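Side-chain contacts in transcriptional regulator, MerR family (Listeria monocytogenes str. 4b F2365, PDB 3GP4), which probably binds promoter DNA as a dimer through a winged helix-turn-helix domain and so regulates transcription: residues 6-11 with 44-49; 17-22 with 26-31; 58-63 with 94-99. One frame throughout, in Å; residues are numbered along the deposited sequence. Where two conformers were deposited one is given.

Contact 1: residues 6-11 with 44-49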
ATOM      1  N   LYS A   6      -2.230 -25.905  13.798  1.00 31.72           N
ATOM      2  CA  LYS A   6      -2.911 -26.158  12.527  1.00 32.44           C
ATOM      3  C   LYS A   6      -4.322 -25.564  12.511  1.00 32.24           C
ATOM      4  O   LYS A   6      -4.721 -24.913  11.536  1.00 31.57           O
ATOM      5  CB  LYS A   6      -2.970 -27.654  12.239  1.00 32.87           C
ATOM      6  CG  LYS A   6      -3.389 -27.995  10.808  1.00 36.44           C
ATOM      7  CD  LYS A   6      -3.352 -29.519  10.608  1.00 38.26           C
ATOM      8  CE  LYS A   6      -3.454 -29.883   9.140  1.00 44.22           C
ATOM      9  NZ  LYS A   6      -4.822 -29.563   8.676  1.00 44.88           N
ATOM     10  N   GLU A   7      -5.073 -25.791  13.590  1.00 32.26           N
ATOM     11  CA  GLU A   7      -6.388 -25.202  13.732  1.00 32.83           C
ATOM     12  C   GLU A   7      -6.326 -23.669  13.770  1.00 32.58           C
ATOM     13  O   GLU A   7      -7.109 -22.993  13.092  1.00 32.02           O
ATOM     14  CB  GLU A   7      -7.090 -25.745  14.972  1.00 33.52           C
ATOM     15  CG  GLU A   7      -7.344 -27.245  14.877  1.00 36.74           C
ATOM     16  CD  GLU A   7      -7.958 -27.806  16.126  1.00 41.09           C
ATOM     17  OE1 GLU A   7      -7.448 -27.497  17.240  1.00 42.04           O
ATOM     18  OE2 GLU A   7      -8.955 -28.566  15.986  1.00 42.85           O
ATOM     19  N   ALA A   8      -5.408 -23.134  14.574  1.00 32.11           N
ATOM     20  CA  ALA A   8      -5.246 -21.702  14.694  1.00 32.19           C
ATOM     21  C   ALA A   8      -4.852 -21.037  13.350  1.00 32.69           C
ATOM     22  O   ALA A   8      -5.359 -19.980  13.039  1.00 32.75           O
ATOM     23  CB  ALA A   8      -4.232 -21.363  15.799  1.00 31.77           C
ATOM     24  N   SER A   9      -3.974 -21.679  12.579  1.00 33.80           N
ATOM     25  CA  SER A   9      -3.594 -21.218  11.242  1.00 35.02           C
ATOM     26  C   SER A   9      -4.807 -21.160  10.289  1.00 36.19           C
ATOM     27  O   SER A   9      -5.024 -20.151   9.604  1.00 35.92           O
ATOM     28  CB  SER A   9      -2.478 -22.106  10.678  1.00 35.71           C
ATOM     29  OG  SER A   9      -2.233 -21.858   9.300  1.00 34.93           O
ATOM     30  N   GLU A  10      -5.599 -22.235  10.272  1.00 36.34           N
ATOM     31  CA  GLU A  10      -6.813 -22.308   9.441  1.00 37.91           C
ATOM     32  C   GLU A  10      -7.838 -21.247   9.802  1.00 37.69           C
ATOM     33  O   GLU A  10      -8.386 -20.583   8.930  1.00 37.31           O
ATOM     34  CB  GLU A  10      -7.432 -23.710   9.530  1.00 38.46           C
ATOM     35  CG  GLU A  10      -7.187 -24.561   8.278  1.00 43.38           C
ATOM     36  CD  GLU A  10      -6.793 -26.025   8.561  1.00 47.34           C
ATOM     37  OE1 GLU A  10      -7.251 -26.642   9.561  1.00 49.79           O
ATOM     38  OE2 GLU A  10      -6.008 -26.570   7.753  1.00 49.76           O
ATOM     39  N   LYS A  11      -8.082 -21.086  11.099  1.00 38.02           N
ATOM     40  CA  LYS A  11      -9.076 -20.154  11.608  1.00 38.46           C
ATOM     41  C   LYS A  11      -8.647 -18.690  11.425  1.00 38.11           C
ATOM     42  O   LYS A  11      -9.478 -17.799  11.203  1.00 38.30           O
ATOM     43  CB  LYS A  11      -9.318 -20.469  13.080  1.00 38.67           C
ATOM     44  CG  LYS A  11     -10.768 -20.621  13.471  1.00 41.32           C
ATOM     45  CD  LYS A  11     -11.274 -19.315  14.052  1.00 42.19           C
ATOM     46  CE  LYS A  11     -11.742 -19.558  15.473  1.00 46.45           C
ATOM     47  NZ  LYS A  11     -10.735 -20.396  16.246  1.00 45.95           N
ATOM     48  N   GLU A  44      -8.207 -15.076  22.794  1.00 28.17           N
ATOM     49  CA  GLU A  44      -7.392 -13.862  22.747  0.50 28.54           C
ATOM     50  C   GLU A  44      -6.171 -14.063  21.870  1.00 28.23           C
ATOM     51  O   GLU A  44      -5.796 -13.119  21.187  1.00 27.85           O
ATOM     52  CB  GLU A  44      -7.027 -13.208  24.087  0.50 29.23           C
ATOM     53  CG  GLU A  44      -7.236 -11.663  24.008  0.50 31.89           C
ATOM     54  CD  GLU A  44      -6.151 -10.795  24.673  0.50 34.56           C
ATOM     55  OE1 GLU A  44      -5.129 -11.310  25.190  0.50 37.92           O
ATOM     56  OE2 GLU A  44      -6.332  -9.561  24.676  0.50 33.60           O
ATOM     57  N   ASP A  45      -5.607 -15.274  21.818  1.00 26.99           N
ATOM     58  CA  ASP A  45      -4.486 -15.540  20.900  1.00 26.93           C
ATOM     59  C   ASP A  45      -4.926 -15.251  19.456  1.00 27.54           C
ATOM     60  O   ASP A  45      -4.244 -14.533  18.729  1.00 25.95           O
ATOM     61  CB  ASP A  45      -3.995 -16.989  20.992  1.00 28.39           C
ATOM     62  CG  ASP A  45      -3.447 -17.329  22.340  1.00 30.02           C
ATOM     63  OD1 ASP A  45      -2.766 -16.473  22.945  1.00 31.51           O
ATOM     64  OD2 ASP A  45      -3.695 -18.463  22.813  1.00 36.67           O
ATOM     65  N   LEU A  46      -6.072 -15.794  19.066  1.00 27.10           N
ATOM     66  CA  LEU A  46      -6.576 -15.575  17.686  1.00 28.10           C
ATOM     67  C   LEU A  46      -6.816 -14.089  17.438  1.00 27.83           C
ATOM     68  O   LEU A  46      -6.484 -13.579  16.363  1.00 28.22           O
ATOM     69  CB  LEU A  46      -7.852 -16.394  17.429  1.00 28.42           C
ATOM     70  CG  LEU A  46      -7.640 -17.895  17.672  1.00 30.68           C
ATOM     71  CD1 LEU A  46      -8.952 -18.575  18.075  1.00 31.44           C
ATOM     72  CD2 LEU A  46      -6.983 -18.601  16.470  1.00 31.76           C
ATOM     73  N   ARG A  47      -7.375 -13.384  18.420  1.00 27.13           N
ATOM     74  CA  ARG A  47      -7.613 -11.939  18.254  1.00 28.03           C
ATOM     75  C   ARG A  47      -6.288 -11.197  18.035  1.00 27.65           C
ATOM     76  O   ARG A  47      -6.194 -10.266  17.199  1.00 26.46           O
ATOM     77  CB  ARG A  47      -8.371 -11.332  19.434  1.00 28.33           C
ATOM     78  CG  ARG A  47      -9.776 -11.952  19.655  1.00 31.20           C
ATOM     79  CD  ARG A  47     -10.607 -11.101  20.588  1.00 38.04           C
ATOM     80  NE  ARG A  47     -11.789 -11.805  21.120  1.00 43.97           N
ATOM     81  CZ  ARG A  47     -12.909 -12.067  20.447  1.00 46.64           C
ATOM     82  NH1 ARG A  47     -13.052 -11.703  19.167  1.00 48.41           N
ATOM     83  NH2 ARG A  47     -13.909 -12.701  21.063  1.00 45.29           N
ATOM     84  N   TRP A  48      -5.251 -11.599  18.760  1.00 25.84           N
ATOM     85  CA  TRP A  48      -3.928 -10.962  18.524  1.00 25.22           C
ATOM     86  C   TRP A  48      -3.321 -11.301  17.152  1.00 25.11           C
ATOM     87  O   TRP A  48      -2.710 -10.448  16.521  1.00 24.87           O
ATOM     88  CB  TRP A  48      -2.934 -11.326  19.619  1.00 23.88           C
ATOM     89  CG  TRP A  48      -3.070 -10.446  20.802  1.00 23.68           C
ATOM     90  CD1 TRP A  48      -3.762 -10.727  21.962  1.00 26.69           C
ATOM     91  CD2 TRP A  48      -2.515  -9.152  20.972  1.00 27.12           C
ATOM     92  NE1 TRP A  48      -3.672  -9.672  22.839  1.00 26.53           N
ATOM     93  CE2 TRP A  48      -2.897  -8.694  22.260  1.00 26.89           C
ATOM     94  CE3 TRP A  48      -1.721  -8.324  20.168  1.00 27.69           C
ATOM     95  CZ2 TRP A  48      -2.541  -7.427  22.743  1.00 28.48           C
ATOM     96  CZ3 TRP A  48      -1.352  -7.067  20.666  1.00 29.57           C
ATOM     97  CH2 TRP A  48      -1.765  -6.636  21.937  1.00 30.89           C
ATOM     98  N   ILE A  49      -3.483 -12.540  16.710  1.00 25.09           N
ATOM     99  CA  ILE A  49      -2.929 -12.963  15.399  1.00 25.64           C
ATOM    100  C   ILE A  49      -3.612 -12.169  14.263  1.00 25.59           C
ATOM    101  O   ILE A  49      -2.962 -11.618  13.339  1.00 25.35           O
ATOM    102  CB  ILE A  49      -3.084 -14.488  15.219  1.00 25.19           C
ATOM    103  CG1 ILE A  49      -2.121 -15.223  16.179  1.00 25.54           C
ATOM    104  CG2 ILE A  49      -2.789 -14.903  13.773  1.00 26.45           C
ATOM    105  CD1 ILE A  49      -2.485 -16.722  16.460  1.00 25.51           C
TER
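Leu46 meets Ala8 and Lys11 because its first torsion sets CG anti to its own carbonyl carbon (chi1 -57°) and its second (chi2 153°) spreads the two methyls across helix 5-12. The branches then divide the work. CD2 lies against Ala8, 4.0 Å from its CB and equally close to its CA, so a branched side chain fits onto a spot where the facing helix carries nothing bulkier than a methyl. This is also where the two backbones draw nearest, with the CA atoms of Ala8 and Leu46 6.9 Å apart. CD1 faces the end of Lys11, whose chain bends at its second, third and fourth torsions and crosses the leucine at about a right angle. The 3.1 Å between Lys11 NZ and Leu46 CD1 is too short to be trusted, and since Lys11 is exposed and also touches a crystal neighbour, its exact pose is doubtful. The leucine and the lysine both reach Leu3, while Ala8 also packs on Phe41, so neighbouring loops extend the patch. On the outer side of helix 5-12, Lys6 and Glu10 form a salt bridge one turn apart, with a weak hydrogen bond. Helices 5-12 and 43-57 of the MerR DNA-binding domain thus meet here through methyl packing without directional polar bonds, which implies cohesion by dispersion and the exclusion of water around the buried Ala8, with the lysine at a more accessible margin.

Contact 2: residues 17-22 with 26-31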
ATOM      1  N   ASP A  17       3.978 -21.166  10.360  1.00 27.56           N
ATOM      2  CA  ASP A  17       5.282 -20.518  10.597  1.00 27.91           C
ATOM      3  C   ASP A  17       5.203 -19.003  10.851  1.00 27.26           C
ATOM      4  O   ASP A  17       6.046 -18.463  11.579  1.00 26.52           O
ATOM      5  CB  ASP A  17       6.316 -20.828   9.523  1.00 28.47           C
ATOM      6  CG  ASP A  17       6.969 -22.206   9.713  1.00 31.62           C
ATOM      7  OD1 ASP A  17       6.624 -22.937  10.688  1.00 32.80           O
ATOM      8  OD2 ASP A  17       7.796 -22.571   8.862  1.00 31.94           O
ATOM      9  N   THR A  18       4.207 -18.328  10.280  1.00 26.60           N
ATOM     10  CA  THR A  18       4.026 -16.877  10.561  1.00 26.52           C
ATOM     11  C   THR A  18       3.561 -16.675  12.006  1.00 26.36           C
ATOM     12  O   THR A  18       3.988 -15.718  12.699  1.00 24.88           O
ATOM     13  CB  THR A  18       3.041 -16.231   9.592  1.00 27.42           C
ATOM     14  OG1 THR A  18       3.564 -16.369   8.265  1.00 29.90           O
ATOM     15  CG2 THR A  18       2.855 -14.714   9.904  1.00 27.67           C
ATOM     16  N   ILE A  19       2.685 -17.569  12.454  1.00 25.41           N
ATOM     17  CA  ILE A  19       2.268 -17.541  13.855  1.00 25.76           C
ATOM     18  C   ILE A  19       3.478 -17.739  14.793  1.00 25.29           C
ATOM     19  O   ILE A  19       3.650 -16.959  15.753  1.00 26.76           O
ATOM     20  CB  ILE A  19       1.151 -18.579  14.163  1.00 25.20           C
ATOM     21  CG1 ILE A  19      -0.157 -18.167  13.462  1.00 27.36           C
ATOM     22  CG2 ILE A  19       0.984 -18.705  15.696  1.00 26.88           C
ATOM     23  CD1 ILE A  19      -1.302 -19.180  13.512  1.00 28.18           C
ATOM     24  N   ARG A  20       4.306 -18.752  14.534  1.00 23.95           N
ATOM     25  CA  ARG A  20       5.482 -19.016  15.375  1.00 24.43           C
ATOM     26  C   ARG A  20       6.406 -17.790  15.407  1.00 24.61           C
ATOM     27  O   ARG A  20       6.952 -17.445  16.463  1.00 23.72           O
ATOM     28  CB  ARG A  20       6.300 -20.224  14.883  1.00 25.37           C
ATOM     29  CG  ARG A  20       5.644 -21.612  15.016  1.00 25.22           C
ATOM     30  CD  ARG A  20       6.435 -22.661  14.222  1.00 26.43           C
ATOM     31  NE  ARG A  20       5.871 -23.988  14.442  1.00 29.49           N
ATOM     32  CZ  ARG A  20       5.048 -24.622  13.605  1.00 31.56           C
ATOM     33  NH1 ARG A  20       4.720 -24.086  12.437  1.00 31.28           N
ATOM     34  NH2 ARG A  20       4.569 -25.816  13.936  1.00 32.09           N
ATOM     35  N   TYR A  21       6.590 -17.175  14.233  1.00 23.43           N
ATOM     36  CA  TYR A  21       7.411 -15.958  14.123  1.00 24.21           C
ATOM     37  C   TYR A  21       6.830 -14.775  14.947  1.00 22.85           C
ATOM     38  O   TYR A  21       7.560 -14.106  15.653  1.00 23.98           O
ATOM     39  CB  TYR A  21       7.570 -15.588  12.634  1.00 24.38           C
ATOM     40  CG  TYR A  21       8.157 -14.203  12.390  1.00 25.94           C
ATOM     41  CD1 TYR A  21       9.507 -13.954  12.587  1.00 26.21           C
ATOM     42  CD2 TYR A  21       7.343 -13.159  11.937  1.00 31.60           C
ATOM     43  CE1 TYR A  21      10.043 -12.681  12.363  1.00 30.45           C
ATOM     44  CE2 TYR A  21       7.866 -11.892  11.704  1.00 30.64           C
ATOM     45  CZ  TYR A  21       9.207 -11.670  11.915  1.00 31.50           C
ATOM     46  OH  TYR A  21       9.699 -10.423  11.676  1.00 33.67           O
ATOM     47  N   TYR A  22       5.527 -14.530  14.836  1.00 23.25           N
ATOM     48  CA  TYR A  22       4.836 -13.505  15.649  1.00 23.64           C
ATOM     49  C   TYR A  22       5.097 -13.730  17.144  1.00 23.60           C
ATOM     50  O   TYR A  22       5.364 -12.781  17.876  1.00 22.24           O
ATOM     51  CB  TYR A  22       3.320 -13.555  15.463  1.00 23.56           C
ATOM     52  CG  TYR A  22       2.738 -13.018  14.176  1.00 25.29           C
ATOM     53  CD1 TYR A  22       3.530 -12.341  13.232  1.00 29.72           C
ATOM     54  CD2 TYR A  22       1.373 -13.162  13.917  1.00 27.43           C
ATOM     55  CE1 TYR A  22       2.957 -11.846  12.054  1.00 26.26           C
ATOM     56  CE2 TYR A  22       0.795 -12.683  12.746  1.00 28.50           C
ATOM     57  CZ  TYR A  22       1.598 -12.033  11.824  1.00 28.08           C
ATOM     58  OH  TYR A  22       1.009 -11.577  10.686  1.00 29.21           O
ATOM     59  N   GLY A  26       7.710 -11.314  19.543  1.00 24.82           N
ATOM     60  CA  GLY A  26       6.883 -10.522  20.437  1.00 24.84           C
ATOM     61  C   GLY A  26       5.830  -9.655  19.781  1.00 25.27           C
ATOM     62  O   GLY A  26       5.528  -8.554  20.280  1.00 26.47           O
ATOM     63  N   LEU A  27       5.285 -10.117  18.664  1.00 23.36           N
ATOM     64  CA  LEU A  27       4.136  -9.447  18.058  1.00 23.88           C
ATOM     65  C   LEU A  27       2.824  -9.879  18.699  1.00 23.83           C
ATOM     66  O   LEU A  27       1.883  -9.091  18.789  1.00 25.43           O
ATOM     67  CB  LEU A  27       4.087  -9.748  16.582  1.00 23.19           C
ATOM     68  CG  LEU A  27       5.088  -8.900  15.773  1.00 23.61           C
ATOM     69  CD1 LEU A  27       5.126  -9.510  14.347  1.00 23.45           C
ATOM     70  CD2 LEU A  27       4.696  -7.434  15.686  1.00 20.89           C
ATOM     71  N   ILE A  28       2.787 -11.115  19.177  1.00 24.16           N
ATOM     72  CA  ILE A  28       1.617 -11.632  19.919  1.00 24.88           C
ATOM     73  C   ILE A  28       2.078 -12.157  21.272  1.00 25.35           C
ATOM     74  O   ILE A  28       3.273 -12.444  21.465  1.00 26.14           O
ATOM     75  CB  ILE A  28       0.829 -12.718  19.148  1.00 25.53           C
ATOM     76  CG1 ILE A  28       1.645 -14.030  19.037  1.00 24.65           C
ATOM     77  CG2 ILE A  28       0.348 -12.134  17.786  1.00 22.36           C
ATOM     78  CD1 ILE A  28       1.016 -15.160  18.178  1.00 25.50           C
ATOM     79  N   PRO A  29       1.147 -12.236  22.231  1.00 26.27           N
ATOM     80  CA  PRO A  29       1.570 -12.702  23.566  1.00 26.92           C
ATOM     81  C   PRO A  29       2.025 -14.173  23.552  1.00 27.45           C
ATOM     82  O   PRO A  29       1.570 -14.949  22.710  1.00 27.44           O
ATOM     83  CB  PRO A  29       0.306 -12.518  24.426  1.00 27.50           C
ATOM     84  CG  PRO A  29      -0.534 -11.513  23.699  1.00 27.76           C
ATOM     85  CD  PRO A  29      -0.230 -11.716  22.215  1.00 25.42           C
ATOM     86  N   PRO A  30       2.907 -14.580  24.492  1.00 27.65           N
ATOM     87  CA  PRO A  30       3.318 -15.982  24.517  1.00 27.78           C
ATOM     88  C   PRO A  30       2.118 -16.921  24.621  1.00 27.38           C
ATOM     89  O   PRO A  30       1.169 -16.638  25.326  1.00 26.72           O
ATOM     90  CB  PRO A  30       4.142 -16.078  25.802  1.00 27.46           C
ATOM     91  CG  PRO A  30       4.634 -14.691  26.021  1.00 28.63           C
ATOM     92  CD  PRO A  30       3.455 -13.845  25.644  1.00 28.36           C
ATOM     93  N   ILE A  31       2.183 -18.028  23.908  1.00 27.81           N
ATOM     94  CA  ILE A  31       1.056 -18.931  23.794  1.00 28.59           C
ATOM     95  C   ILE A  31       1.220 -20.005  24.870  1.00 28.90           C
ATOM     96  O   ILE A  31       2.328 -20.483  25.123  1.00 29.26           O
ATOM     97  CB  ILE A  31       0.981 -19.533  22.376  1.00 28.08           C
ATOM     98  CG1 ILE A  31       0.798 -18.397  21.345  1.00 29.26           C
ATOM     99  CG2 ILE A  31      -0.147 -20.572  22.246  1.00 26.64           C
ATOM    100  CD1 ILE A  31       1.373 -18.793  19.988  1.00 30.31           C
TER
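Tyr22 O accepts two backbone N-H groups from the chain that leaves helix 16-25. Leu27 N donates at 2.8 Å and lies in the carbonyl plane, with an N-H...O angle of 144°; Ile28 N adds a weak bond at 3.3 Å. Gly26, with positive phi, ends the helix in a Schellman motif, and the hydrophobic contact usual for that motif is present: Leu27 lays CD1 3.4 Å from Tyr22 CD1, obliquely to the ring. Ile28 comes in beside the root of the same tyrosine. Its CG1 sits between the backbone N and the carbonyl carbon (chi1 69°), which carries CD1 to 3.9 Å from Tyr22 CB while CG2 leans obliquely toward the ring. Ile19, one turn earlier, offers CG2 to Ile28 CD1 and Ile31 CD1, each 4.3 Å away. Over one ring face of Tyr22 stands Thr18 O, and the tyrosine OH is hydrogen-bonded to a glycerol, probably from the crystallisation liquor. Ile19 and Ile31 both rest on Phe41, and Leu27 reaches helix 62-74. The carbonyl of Tyr22 is thereby satisfied within an apolar setting, which fixes the chain's exit from helix 16-25, probably the second helix of the MerR helix-turn-helix.

Contact 3: residues 58-63 with 94-99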
ATOM      1  N   ALA A  58      -1.475  -3.509   6.485  1.00 26.53           N
ATOM      2  CA  ALA A  58      -1.619  -2.047   6.319  1.00 26.89           C
ATOM      3  C   ALA A  58      -0.332  -1.216   6.475  1.00 26.43           C
ATOM      4  O   ALA A  58      -0.390   0.017   6.401  1.00 26.78           O
ATOM      5  CB  ALA A  58      -2.705  -1.506   7.245  1.00 26.41           C
ATOM      6  N   GLY A  59       0.789  -1.888   6.766  1.00 26.22           N
ATOM      7  CA  GLY A  59       2.132  -1.282   6.826  1.00 24.75           C
ATOM      8  C   GLY A  59       2.544  -0.707   8.168  1.00 24.89           C
ATOM      9  O   GLY A  59       3.502   0.055   8.250  1.00 24.71           O
ATOM     10  N   LEU A  60       1.816  -1.032   9.238  1.00 25.36           N
ATOM     11  CA  LEU A  60       2.286  -0.594  10.565  1.00 26.83           C
ATOM     12  C   LEU A  60       3.608  -1.285  10.804  1.00 27.88           C
ATOM     13  O   LEU A  60       3.753  -2.488  10.519  1.00 28.78           O
ATOM     14  CB  LEU A  60       1.293  -0.961  11.683  1.00 26.21           C
ATOM     15  CG  LEU A  60       0.170   0.070  11.888  1.00 26.85           C
ATOM     16  CD1 LEU A  60      -0.833   0.050  10.733  1.00 29.28           C
ATOM     17  CD2 LEU A  60      -0.564  -0.155  13.239  1.00 24.44           C
ATOM     18  N   SER A  61       4.577  -0.546  11.335  1.00 30.40           N
ATOM     19  CA  SER A  61       5.897  -1.135  11.528  1.00 30.87           C
ATOM     20  C   SER A  61       5.887  -2.236  12.571  1.00 30.97           C
ATOM     21  O   SER A  61       5.128  -2.182  13.561  1.00 30.42           O
ATOM     22  CB  SER A  61       6.978  -0.080  11.823  1.00 33.31           C
ATOM     23  OG  SER A  61       7.226   0.128  13.215  1.00 30.40           O
ATOM     24  N   ILE A  62       6.674  -3.260  12.272  1.00 29.90           N
ATOM     25  CA  ILE A  62       6.951  -4.372  13.156  1.00 30.67           C
ATOM     26  C   ILE A  62       7.406  -3.797  14.510  1.00 27.88           C
ATOM     27  O   ILE A  62       6.949  -4.257  15.547  1.00 26.22           O
ATOM     28  CB  ILE A  62       8.046  -5.274  12.524  1.00 32.13           C
ATOM     29  CG1 ILE A  62       7.458  -6.301  11.536  1.00 33.08           C
ATOM     30  CG2 ILE A  62       8.899  -5.975  13.562  1.00 33.42           C
ATOM     31  CD1 ILE A  62       6.979  -7.544  12.132  1.00 37.35           C
ATOM     32  N   GLU A  63       8.247  -2.763  14.501  1.00 26.57           N
ATOM     33  CA  GLU A  63       8.768  -2.222  15.796  1.00 26.92           C
ATOM     34  C   GLU A  63       7.659  -1.559  16.613  1.00 26.88           C
ATOM     35  O   GLU A  63       7.666  -1.660  17.830  1.00 27.18           O
ATOM     36  CB  GLU A  63       9.991  -1.292  15.637  1.00 27.98           C
ATOM     37  CG  GLU A  63      11.232  -1.918  14.896  1.00 28.35           C
ATOM     38  CD  GLU A  63      11.818  -3.172  15.564  1.00 33.11           C
ATOM     39  OE1 GLU A  63      11.610  -3.410  16.777  1.00 30.95           O
ATOM     40  OE2 GLU A  63      12.529  -3.934  14.868  1.00 33.74           O
ATOM     41  N   LYS A  94      -3.102   7.126   7.878  1.00 25.16           N
ATOM     42  CA  LYS A  94      -3.998   8.071   7.163  1.00 26.85           C
ATOM     43  C   LYS A  94      -3.206   8.779   6.059  1.00 27.14           C
ATOM     44  O   LYS A  94      -3.708   8.919   4.938  1.00 28.16           O
ATOM     45  CB  LYS A  94      -4.608   9.124   8.099  1.00 27.81           C
ATOM     46  CG  LYS A  94      -5.428  10.258   7.390  1.00 28.35           C
ATOM     47  CD  LYS A  94      -6.575   9.616   6.584  1.00 29.10           C
ATOM     48  CE  LYS A  94      -7.793  10.567   6.371  1.00 34.16           C
ATOM     49  NZ  LYS A  94      -7.536  11.643   5.386  1.00 35.29           N
ATOM     50  N   ASN A  95      -1.985   9.196   6.369  1.00 27.23           N
ATOM     51  CA  ASN A  95      -1.137   9.826   5.355  1.00 28.45           C
ATOM     52  C   ASN A  95      -0.851   8.891   4.171  1.00 28.47           C
ATOM     53  O   ASN A  95      -1.011   9.336   3.023  1.00 28.40           O
ATOM     54  CB  ASN A  95       0.113  10.440   5.959  1.00 28.79           C
ATOM     55  CG  ASN A  95      -0.215  11.626   6.860  1.00 32.69           C
ATOM     56  OD1 ASN A  95      -1.328  12.152   6.803  1.00 36.38           O
ATOM     57  ND2 ASN A  95       0.734  12.034   7.707  1.00 34.40           N
ATOM     58  N   ARG A  96      -0.521   7.620   4.438  1.00 26.48           N
ATOM     59  CA  ARG A  96      -0.329   6.601   3.372  1.00 26.73           C
ATOM     60  C   ARG A  96      -1.548   6.423   2.473  1.00 27.54           C
ATOM     61  O   ARG A  96      -1.424   6.394   1.213  1.00 26.67           O
ATOM     62  CB  ARG A  96       0.120   5.246   3.934  1.00 27.29           C
ATOM     63  CG  ARG A  96       1.571   5.208   4.429  1.00 28.24           C
ATOM     64  CD  ARG A  96       2.066   3.762   4.680  1.00 27.76           C
ATOM     65  NE  ARG A  96       1.292   3.016   5.695  1.00 30.06           N
ATOM     66  CZ  ARG A  96       1.455   3.146   7.018  1.00 28.22           C
ATOM     67  NH1 ARG A  96       2.320   4.016   7.505  1.00 29.41           N
ATOM     68  NH2 ARG A  96       0.730   2.414   7.857  1.00 27.05           N
ATOM     69  N   ILE A  97      -2.721   6.320   3.101  1.00 25.71           N
ATOM     70  CA  ILE A  97      -3.990   6.235   2.360  1.00 27.71           C
ATOM     71  C   ILE A  97      -4.199   7.479   1.484  1.00 28.22           C
ATOM     72  O   ILE A  97      -4.555   7.365   0.277  1.00 28.44           O
ATOM     73  CB  ILE A  97      -5.202   5.990   3.291  1.00 27.86           C
ATOM     74  CG1 ILE A  97      -5.150   4.559   3.840  1.00 27.71           C
ATOM     75  CG2 ILE A  97      -6.552   6.250   2.579  1.00 28.19           C
ATOM     76  CD1 ILE A  97      -6.063   4.338   5.071  1.00 27.35           C
ATOM     77  N   ASP A  98      -3.921   8.647   2.032  1.00 28.63           N
ATOM     78  CA  ASP A  98      -4.198   9.867   1.274  1.00 29.63           C
ATOM     79  C   ASP A  98      -3.289   9.966   0.060  1.00 29.86           C
ATOM     80  O   ASP A  98      -3.745  10.424  -0.980  1.00 29.28           O
ATOM     81  CB  ASP A  98      -4.076  11.108   2.129  1.00 30.21           C
ATOM     82  CG  ASP A  98      -5.226  11.252   3.089  1.00 31.69           C
ATOM     83  OD1 ASP A  98      -6.219  10.462   3.018  1.00 34.39           O
ATOM     84  OD2 ASP A  98      -5.127  12.157   3.930  1.00 36.82           O
ATOM     85  N   VAL A  99      -2.044   9.519   0.201  1.00 29.29           N
ATOM     86  CA  VAL A  99      -1.123   9.415  -0.932  1.00 30.42           C
ATOM     87  C   VAL A  99      -1.589   8.406  -2.000  1.00 30.09           C
ATOM     88  O   VAL A  99      -1.509   8.696  -3.206  1.00 29.76           O
ATOM     89  CB  VAL A  99       0.323   9.138  -0.473  1.00 30.45           C
ATOM     90  CG1 VAL A  99       1.243   8.849  -1.662  1.00 33.56           C
ATOM     91  CG2 VAL A  99       0.865  10.327   0.385  1.00 31.71           C
TER
HETATM   92  O   HOH W   1       0.460   0.952   3.650  1.00 46.44           O
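Arg96 carries the meeting of helix 79-130 with Ala58, Gly59 and Leu60; before it in sequence stands Lys94, which turns to its own helix. Its NZ bridges to Asp98 one turn on, taking the syn lone pair of OD2 at 2.9 Å and a weaker bond to OD1. Arg96 itself reaches across, its chain bending at the third torsion (chi3 -60°) to present NH2 to Ala58 O at 3.0 Å. The bond is bent, with an N-H...O angle of 150°, and the donor is tilted 27° from the carbonyl plane. A water donates a second hydrogen bond to Ala58 O and weakly accepts one from Arg96 NE. Gly59, turning in a Schellman motif, passes over one face of the guanidinium, its O 3.6 Å above the plane and offset to the rim, while Leu60 CD1 approaches NH2 at 4.0 Å. Ile97 next packs on Met100 of the second subunit, as Val99 does on Arg57 of that subunit. Ala58 O, released by the end of helix 43-57, is thus gripped by a cation and a water; the carbonyls exposed at a helix C-terminus probably favour such a positive partner, which here joins the DNA-binding domain to the long dimerisation helix.

Overall arrangement
Contacts 1 and 2 belong together: their centres are 10 Å apart, contact 2 is nested in the chain loop that contact 1 closes, and they touch through Trp48 CG on Pro29 CD (3.4 Å) and Ile49 CG1 on Ile28 CD1 (3.7 Å). Together they tie three helices and a loop of the DNA-binding domain into one body. Contact 3 lies about 24 Å from contact 1 and 22 Å from contact 2, centre to centre, yet meets contact 2 where Ile62 CD1 packs 3.5 Å from Leu27 CD1. It carries that body toward helix 79-130 and the second subunit. The bound d-methionine sits further along this helix, at Lys110, Tyr114 and Leu118.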